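Local atomic coordinates of cellulosome anchoring protein cohesin region (Clostridium thermocellum, PDB entry 4DH2), a protein that binds a type I dockerin through its cohesin domain, as part of a cellulosome anchoring protein, and may also bind carbohydrate. Residues 81-85 with 86-90; 71-74 with 75-79; 24-27 with 28-32. One frame throughout, in Å; residues are numbered along the deposited sequence.

Interaction 1: residues 81-85 with 86-90; sequences NIVYK and DSEIV. With SO4 (sulfate ion), chain F.
V83 and E88 face each other at the closed end of a beta hairpin, where the outermost strand 78-83 turns back into strand 88-94; the contact is local and mostly made by backbone. N81 and V90 form an antiparallel hydrogen-bonded pair, with V90 N giving to N81 O at 2.8 Å. I82 and I89 form the non-hydrogen-bonded pair between. Next, V83 N gives to E88 O at 2.8 Å. The return bond, E88 N to V83 O, is longer at 3.2 Å. V83 O also takes D86 N, and the two donors reach it from opposite faces of the carbonyl plane. S87 and E88 both face V83, a G1 beta bulge. S87 carries the positive phi (51°) of that motif. In the turn, S87 N also bonds to Y84 O.

V83 and E88 point the same way and lie side by side. E88 CG is anti to the backbone N (chi1 -173°) and the chain stays extended, which carries OE1 to 3.6 Å from V83 CG2. OE2 bonds to S52, and OE1 to H66 of the dockerin chain. N81 ND2 bonds to L65 O of the same dockerin chain, and V90 packs on its L64. This face of the hairpin is therefore part of the cohesin-dockerin interface. On the other face, I82 and I89 pack on V62 and V65 of strand 60-67. I82 CG2 also sits over the centre of the Y84 ring, 3.6 Å above its plane. A sulfate ion, probably from the crystallisation liquor, takes K85 N on its O4 at 3.1 Å.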
loop_
_atom_site.group_PDB
_atom_site.type_symbol
_atom_site.label_atom_id
_atom_site.label_comp_id
_atom_site.label_asym_id
_atom_site.label_seq_id
_atom_site.Cartn_x
_atom_site.Cartn_y
_atom_site.Cartn_z
ATOM N N ASN A 81 -3.313 -6.610 -0.934
ATOM C CA ASN A 81 -4.483 -7.280 -0.434
ATOM C C ASN A 81 -5.731 -6.515 -0.862
ATOM O O ASN A 81 -5.800 -5.284 -0.738
ATOM C CB ASN A 81 -4.471 -7.312 1.084
ATOM C CG ASN A 81 -5.699 -7.995 1.627
ATOM O OD1 ASN A 81 -5.960 -9.152 1.290
ATOM N ND2 ASN A 81 -6.451 -7.302 2.440
ATOM N N ILE A 82 -6.725 -7.233 -1.351
ATOM C CA ILE A 82 -8.004 -6.605 -1.662
ATOM C C ILE A 82 -8.948 -6.854 -0.505
ATOM O O ILE A 82 -9.242 -8.012 -0.176
ATOM C CB ILE A 82 -8.585 -7.168 -2.948
ATOM C CG1 ILE A 82 -7.597 -6.935 -4.080
ATOM C CG2 ILE A 82 -9.947 -6.511 -3.263
ATOM C CD1 ILE A 82 -7.941 -7.662 -5.339
ATOM N N VAL A 83 -9.386 -5.764 0.123
ATOM C CA VAL A 83 -10.390 -5.823 1.161
ATOM C C VAL A 83 -11.746 -5.726 0.471
ATOM O O VAL A 83 -12.279 -4.642 0.285
ATOM C CB VAL A 83 -10.232 -4.700 2.191
ATOM C CG1 VAL A 83 -11.177 -4.909 3.342
ATOM C CG2 VAL A 83 -8.777 -4.643 2.708
ATOM N N TYR A 84 -12.285 -6.879 0.092
ATOM C CA TYR A 84 -13.511 -6.933 -0.699
ATOM C C TYR A 84 -14.674 -6.193 -0.044
ATOM O O TYR A 84 -15.411 -5.469 -0.724
ATOM C CB TYR A 84 -13.861 -8.386 -0.997
ATOM C CG TYR A 84 -12.889 -9.000 -1.951
ATOM C CD1 TYR A 84 -12.962 -8.723 -3.310
ATOM C CD2 TYR A 84 -11.865 -9.830 -1.501
ATOM C CE1 TYR A 84 -12.054 -9.270 -4.199
ATOM C CE2 TYR A 84 -10.952 -10.381 -2.380
ATOM C CZ TYR A 84 -11.054 -10.097 -3.735
ATOM O OH TYR A 84 -10.167 -10.644 -4.638
ATOM N N LYS A 85 -14.814 -6.322 1.274
ATOM C CA LYS A 85 -15.919 -5.662 1.967
ATOM C C LYS A 85 -15.882 -4.143 1.846
ATOM O O LYS A 85 -16.922 -3.472 1.925
ATOM C CB LYS A 85 -15.951 -6.077 3.437
ATOM C CG LYS A 85 -16.966 -5.297 4.263
ATOM C CD LYS A 85 -17.185 -5.895 5.653
ATOM C CE LYS A 85 -18.478 -5.365 6.276
ATOM N NZ LYS A 85 -18.587 -5.707 7.723
ATOM N N ASP A 86 -14.685 -3.593 1.664
ATOM C CA ASP A 86 -14.509 -2.158 1.634
ATOM C C ASP A 86 -14.182 -1.673 0.225
ATOM O O ASP A 86 -13.965 -0.475 0.031
ATOM C CB ASP A 86 -13.361 -1.737 2.573
ATOM C CG ASP A 86 -13.654 -2.031 4.041
ATOM O OD1 ASP A 86 -14.834 -2.304 4.390
ATOM O OD2 ASP A 86 -12.698 -1.972 4.845
ATOM N N SER A 87 -14.095 -2.599 -0.728
ATOM C CA SER A 87 -13.689 -2.246 -2.086
ATOM C C SER A 87 -12.409 -1.451 -2.044
ATOM O O SER A 87 -12.315 -0.375 -2.628
ATOM C CB SER A 87 -14.778 -1.419 -2.771
ATOM O OG SER A 87 -15.989 -2.149 -2.763
ATOM N N GLU A 88 -11.427 -2.011 -1.348
ATOM C CA GLU A 88 -10.163 -1.346 -1.120
ATOM C C GLU A 88 -9.021 -2.247 -1.585
ATOM O O GLU A 88 -9.023 -3.457 -1.339
ATOM C CB GLU A 88 -10.006 -1.040 0.381
ATOM C CG GLU A 88 -8.776 -0.182 0.700
ATOM C CD GLU A 88 -8.402 -0.137 2.193
ATOM O OE1 GLU A 88 -8.699 -1.099 2.940
ATOM O OE2 GLU A 88 -7.763 0.853 2.604
ATOM N N ILE A 89 -8.046 -1.659 -2.265
ATOM C CA ILE A 89 -6.848 -2.382 -2.630
ATOM C C ILE A 89 -5.691 -1.761 -1.870
ATOM O O ILE A 89 -5.425 -0.546 -1.975
ATOM C CB ILE A 89 -6.534 -2.270 -4.107
ATOM C CG1 ILE A 89 -7.763 -2.584 -4.963
ATOM C CG2 ILE A 89 -5.361 -3.181 -4.440
ATOM C CD1 ILE A 89 -7.509 -2.341 -6.411
ATOM N N VAL A 90 -5.014 -2.582 -1.085
ATOM C CA VAL A 90 -3.920 -2.108 -0.240
ATOM C C VAL A 90 -2.606 -2.672 -0.777
ATOM O O VAL A 90 -2.513 -3.855 -1.122
ATOM C CB VAL A 90 -4.112 -2.531 1.225
ATOM C CG1 VAL A 90 -3.127 -1.809 2.119
ATOM C CG2 VAL A 90 -5.531 -2.213 1.670
HETATM S S SO4 F . -12.571 -9.224 2.844
HETATM O O1 SO4 F . -13.725 -9.857 2.204
HETATM O O2 SO4 F . -12.256 -9.898 4.100
HETATM O O3 SO4 F . -11.407 -9.351 1.960
HETATM O O4 SO4 F . -12.920 -7.843 3.148
HETATM O O HOH W 1 -15.285 -5.240 -3.620
HETATM O O HOH W 2 -17.567 -1.492 -0.702
#

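Interaction 2: residues 71-74 with 75-79; sequences ITDP and ANNFD. With SO4 (sulfate ion), chain G.
D73 and N76 meet at the start of the short helix 74-77, which leads into strand 78-83. D73 holds the N-cap position, but its side chain makes no capping bond; its backbone O accepts from N76 N (2.9 Å) and N77 N (2.8 Å). P74 O takes F78 N at 3.1 Å, where the chain leaves helical geometry.

Side-chain bonds add to these. N76 ND2 gives a nearly straight bond to D73 OD2 (3.0 Å, 170°), on its syn side, though tilted out of the carboxylate plane. D73 CG is anti to the backbone N (chi1 -164°), which brings OD2 to this amide. The carboxylate and amide planes stand 84° apart. A water donates to both D73 OD2 and N77 OD1. N77 ND2 reaches back to T72 OG1 at 3.2 Å, in its own amide plane, and makes a weak bond to T72 O.

Apolar contact lies on the inner side. I71 CG2 touches F78 CB at 3.7 Å, and the two side chains cross at about a right angle.

T72 OG1 passes the link on to G102 O. N77 is buried, and its OD1 also accepts from D96 N. The bonds at ND2 and OD1 should fix the rotation of the N77 amide.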
loop_
_atom_site.group_PDB
_atom_site.type_symbol
_atom_site.label_atom_id
_atom_site.label_comp_id
_atom_site.label_asym_id
_atom_site.label_seq_id
_atom_site.Cartn_x
_atom_site.Cartn_y
_atom_site.Cartn_z
ATOM N N ILE A 71 9.112 -1.707 -9.315
ATOM C CA ILE A 71 9.190 -2.465 -8.077
ATOM C C ILE A 71 10.392 -3.409 -8.143
ATOM O O ILE A 71 10.531 -4.188 -9.099
ATOM C CB ILE A 71 7.911 -3.302 -7.876
ATOM C CG1 ILE A 71 6.643 -2.406 -7.861
ATOM C CG2 ILE A 71 8.027 -4.158 -6.612
ATOM C CD1 ILE A 71 6.642 -1.360 -6.773
ATOM N N THR A 72 11.260 -3.335 -7.141
ATOM C CA THR A 72 12.443 -4.190 -7.064
ATOM C C THR A 72 12.049 -5.501 -6.410
ATOM O O THR A 72 11.111 -5.538 -5.618
ATOM C CB THR A 72 13.530 -3.534 -6.236
ATOM O OG1 THR A 72 12.991 -3.198 -4.961
ATOM C CG2 THR A 72 14.058 -2.269 -6.909
ATOM N N ASP A 73 12.766 -6.575 -6.744
ATOM C CA ASP A 73 12.519 -7.906 -6.188
ATOM C C ASP A 73 11.121 -8.126 -5.635
ATOM O O ASP A 73 10.971 -8.389 -4.417
ATOM C CB ASP A 73 13.565 -8.201 -5.093
ATOM C CG ASP A 73 13.656 -9.680 -4.725
ATOM O OD1 ASP A 73 13.171 -10.541 -5.498
ATOM O OD2 ASP A 73 14.238 -9.972 -3.647
ATOM N N PRO A 74 10.106 -8.080 -6.515
ATOM C CA PRO A 74 8.706 -8.085 -6.087
ATOM C C PRO A 74 8.315 -9.331 -5.349
ATOM O O PRO A 74 7.490 -9.258 -4.454
ATOM C CB PRO A 74 7.927 -7.968 -7.403
ATOM C CG PRO A 74 8.917 -8.226 -8.483
ATOM C CD PRO A 74 10.214 -7.794 -7.956
ATOM N N ALA A 75 8.874 -10.477 -5.733
ATOM C CA ALA A 75 8.612 -11.699 -4.994
ATOM C C ALA A 75 8.806 -11.530 -3.507
ATOM O O ALA A 75 8.061 -12.101 -2.717
ATOM C CB ALA A 75 9.522 -12.846 -5.530
ATOM N N ASN A 76 9.815 -10.752 -3.098
ATOM C CA ASN A 76 10.082 -10.545 -1.681
ATOM C C ASN A 76 9.654 -9.177 -1.157
ATOM O O ASN A 76 9.478 -8.999 0.061
ATOM C CB ASN A 76 11.576 -10.672 -1.414
ATOM C CG ASN A 76 12.048 -12.107 -1.532
ATOM O OD1 ASN A 76 11.405 -13.001 -0.989
ATOM N ND2 ASN A 76 13.105 -12.335 -2.286
ATOM N N ASN A 77 9.515 -8.222 -2.060
ATOM C CA ASN A 77 9.372 -6.819 -1.630
ATOM C C ASN A 77 7.967 -6.235 -1.762
ATOM O O ASN A 77 7.694 -5.159 -1.214
ATOM C CB ASN A 77 10.320 -5.934 -2.409
ATOM C CG ASN A 77 11.762 -6.182 -2.083
ATOM O OD1 ASN A 77 12.126 -6.949 -1.182
ATOM N ND2 ASN A 77 12.595 -5.522 -2.818
ATOM N N PHE A 78 7.092 -6.946 -2.465
ATOM C CA PHE A 78 5.795 -6.397 -2.900
ATOM C C PHE A 78 4.643 -7.312 -2.511
ATOM O O PHE A 78 4.663 -8.514 -2.785
ATOM C CB PHE A 78 5.817 -6.143 -4.416
ATOM C CG PHE A 78 4.541 -5.589 -4.958
ATOM C CD1 PHE A 78 4.394 -4.224 -5.139
ATOM C CD2 PHE A 78 3.487 -6.428 -5.320
ATOM C CE1 PHE A 78 3.212 -3.703 -5.654
ATOM C CE2 PHE A 78 2.301 -5.905 -5.828
ATOM C CZ PHE A 78 2.158 -4.552 -5.992
ATOM N N ASP A 79 3.663 -6.741 -1.817
ATOM C CA ASP A 79 2.445 -7.448 -1.474
ATOM C C ASP A 79 1.253 -6.554 -1.718
ATOM O O ASP A 79 1.365 -5.329 -1.709
ATOM C CB ASP A 79 2.422 -7.815 -0.008
ATOM C CG ASP A 79 3.364 -8.950 0.320
ATOM O OD1 ASP A 79 2.976 -10.114 0.103
ATOM O OD2 ASP A 79 4.484 -8.662 0.795
HETATM S S SO4 G . 15.235 -6.961 -9.231
HETATM O O1 SO4 G . 16.176 -7.175 -10.327
HETATM O O2 SO4 G . 15.464 -7.967 -8.195
HETATM O O3 SO4 G . 15.462 -5.616 -8.703
HETATM O O4 SO4 G . 13.866 -7.091 -9.728
HETATM O O HOH W 3 14.433 -8.299 -1.422
#

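Interaction 3: residues 24-27 with 28-32; sequences VKAK and AGDTV
K27 and D30 close the beta hairpin that joins strand 15-27 to strand 31-39 in the cohesin beta-sandwich of jelly-roll topology. The turn is type II, from K27 to D30. Its closing bond runs from D30 N to K27 O at 3.0 Å. G29 sits at the third position with positive phi. A CB at these backbone angles would be jammed against the carbonyl O of A28, and this geometry calls for glycine. Near the turn the two arms splay apart. Their backbones bond to different strands, A26 to E159 and E161, D30 to I117, and the arms meet through side chains.

The tight part lies on the inner side of the hairpin. With V32 CG1 anti to the carbonyl carbon (chi1 -61°), that branch is the one that meets A26 CB, at 3.8 Å. V24 CG2 meets V32 CG2 more loosely, at 4.4 Å. A26 also packs on I117, V32 on V115 and V24 on V158. A26 CB lies 3.5 Å from D30 OD2, so the carboxylate borders this apolar patch.

The outer side is looser. The K27 side chain is exposed and extended, and its end leads away from the turn. K27 NZ stays 6.4 Å from D30 OD2, so the opposite charges do not touch, though they may still attract weakly.

D30 OD2 instead accepts K27 N at 2.8 Å, along a nearly straight N-H (166°), and the donor stands 63° out of the carboxylate plane.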
loop_
_atom_site.group_PDB
_atom_site.type_symbol
_atom_site.label_atom_id
_atom_site.label_comp_id
_atom_site.label_asym_id
_atom_site.label_seq_id
_atom_site.Cartn_x
_atom_site.Cartn_y
_atom_site.Cartn_z
ATOM N N VAL A 24 -8.304 5.295 -17.988
ATOM C CA VAL A 24 -8.572 4.365 -19.068
ATOM C C VAL A 24 -9.964 4.651 -19.613
ATOM O O VAL A 24 -10.837 5.095 -18.885
ATOM C CB VAL A 24 -8.462 2.899 -18.595
ATOM C CG1 VAL A 24 -9.375 2.650 -17.441
ATOM C CG2 VAL A 24 -8.785 1.952 -19.724
ATOM N N LYS A 25 -10.140 4.445 -20.911
ATOM C CA LYS A 25 -11.445 4.523 -21.556
ATOM C C LYS A 25 -11.772 3.117 -22.019
ATOM O O LYS A 25 -10.963 2.477 -22.706
ATOM C CB LYS A 25 -11.427 5.468 -22.766
ATOM C CG LYS A 25 -10.902 6.878 -22.495
ATOM C CD LYS A 25 -11.053 7.781 -23.729
ATOM C CE LYS A 25 -10.277 9.092 -23.587
ATOM N NZ LYS A 25 -9.002 9.090 -24.373
ATOM N N ALA A 26 -12.930 2.621 -21.611
ATOM C CA ALA A 26 -13.314 1.246 -21.919
ATOM C C ALA A 26 -14.807 1.159 -22.127
ATOM O O ALA A 26 -15.536 2.150 -22.002
ATOM C CB ALA A 26 -12.900 0.315 -20.792
ATOM N N LYS A 27 -15.265 -0.045 -22.445
ATOM C CA LYS A 27 -16.671 -0.274 -22.669
ATOM C C LYS A 27 -17.178 -1.158 -21.560
ATOM O O LYS A 27 -16.430 -1.963 -21.009
ATOM C CB LYS A 27 -16.882 -0.943 -24.032
ATOM C CG LYS A 27 -16.365 -0.115 -25.196
ATOM C CD LYS A 27 -16.468 -0.874 -26.513
ATOM C CE LYS A 27 -15.921 -0.058 -27.682
ATOM N NZ LYS A 27 -15.740 -0.873 -28.920
ATOM N N ALA A 28 -18.457 -1.038 -21.245
ATOM C CA ALA A 28 -19.060 -1.910 -20.252
ATOM C C ALA A 28 -18.832 -3.341 -20.675
ATOM O O ALA A 28 -19.020 -3.679 -21.844
ATOM C CB ALA A 28 -20.515 -1.656 -20.158
ATOM N N GLY A 29 -18.446 -4.167 -19.708
ATOM C CA GLY A 29 -18.124 -5.557 -19.927
ATOM C C GLY A 29 -16.653 -5.848 -20.186
ATOM O O GLY A 29 -16.262 -7.004 -20.141
ATOM N N ASP A 30 -15.846 -4.825 -20.480
ATOM C CA ASP A 30 -14.443 -5.034 -20.805
ATOM C C ASP A 30 -13.663 -5.497 -19.593
ATOM O O ASP A 30 -13.990 -5.157 -18.453
ATOM C CB ASP A 30 -13.756 -3.748 -21.267
ATOM C CG ASP A 30 -14.099 -3.356 -22.676
ATOM O OD1 ASP A 30 -14.751 -4.151 -23.390
ATOM O OD2 ASP A 30 -13.685 -2.242 -23.065
ATOM N N THR A 31 -12.612 -6.252 -19.850
ATOM C CA THR A 31 -11.549 -6.429 -18.867
ATOM C C THR A 31 -10.368 -5.631 -19.346
ATOM O O THR A 31 -9.915 -5.792 -20.481
ATOM C CB THR A 31 -11.144 -7.905 -18.710
ATOM O OG1 THR A 31 -12.280 -8.667 -18.306
ATOM C CG2 THR A 31 -10.022 -8.062 -17.691
ATOM N N VAL A 32 -9.842 -4.762 -18.478
ATOM C CA VAL A 32 -8.802 -3.836 -18.879
ATOM C C VAL A 32 -7.759 -3.741 -17.759
ATOM O O VAL A 32 -8.002 -4.206 -16.642
ATOM C CB VAL A 32 -9.377 -2.434 -19.140
ATOM C CG1 VAL A 32 -10.411 -2.460 -20.266
ATOM C CG2 VAL A 32 -9.999 -1.852 -17.860
#

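The three contacts follow one another along the chain in the order interaction 3, interaction 2, interaction 1, all within the cohesin domain. Interactions 1 and 2 share strand 78-83: helix 74-77 of interaction 2 leads into its start, and the hairpin of 81-90 ends it. Their centres are about 20 Å apart. The strand also faces the partner: D79 forms a salt bridge with K61 of the dockerin chain, and N81 on the same strand and E88 on strand 88-94 bond to it too. Interaction 3 lies elsewhere in the same beta-sandwich, and no other protein chain of the assembly touches it. Its centre is about 21 Å from that of interaction 1 and about 28 Å from that of interaction 2.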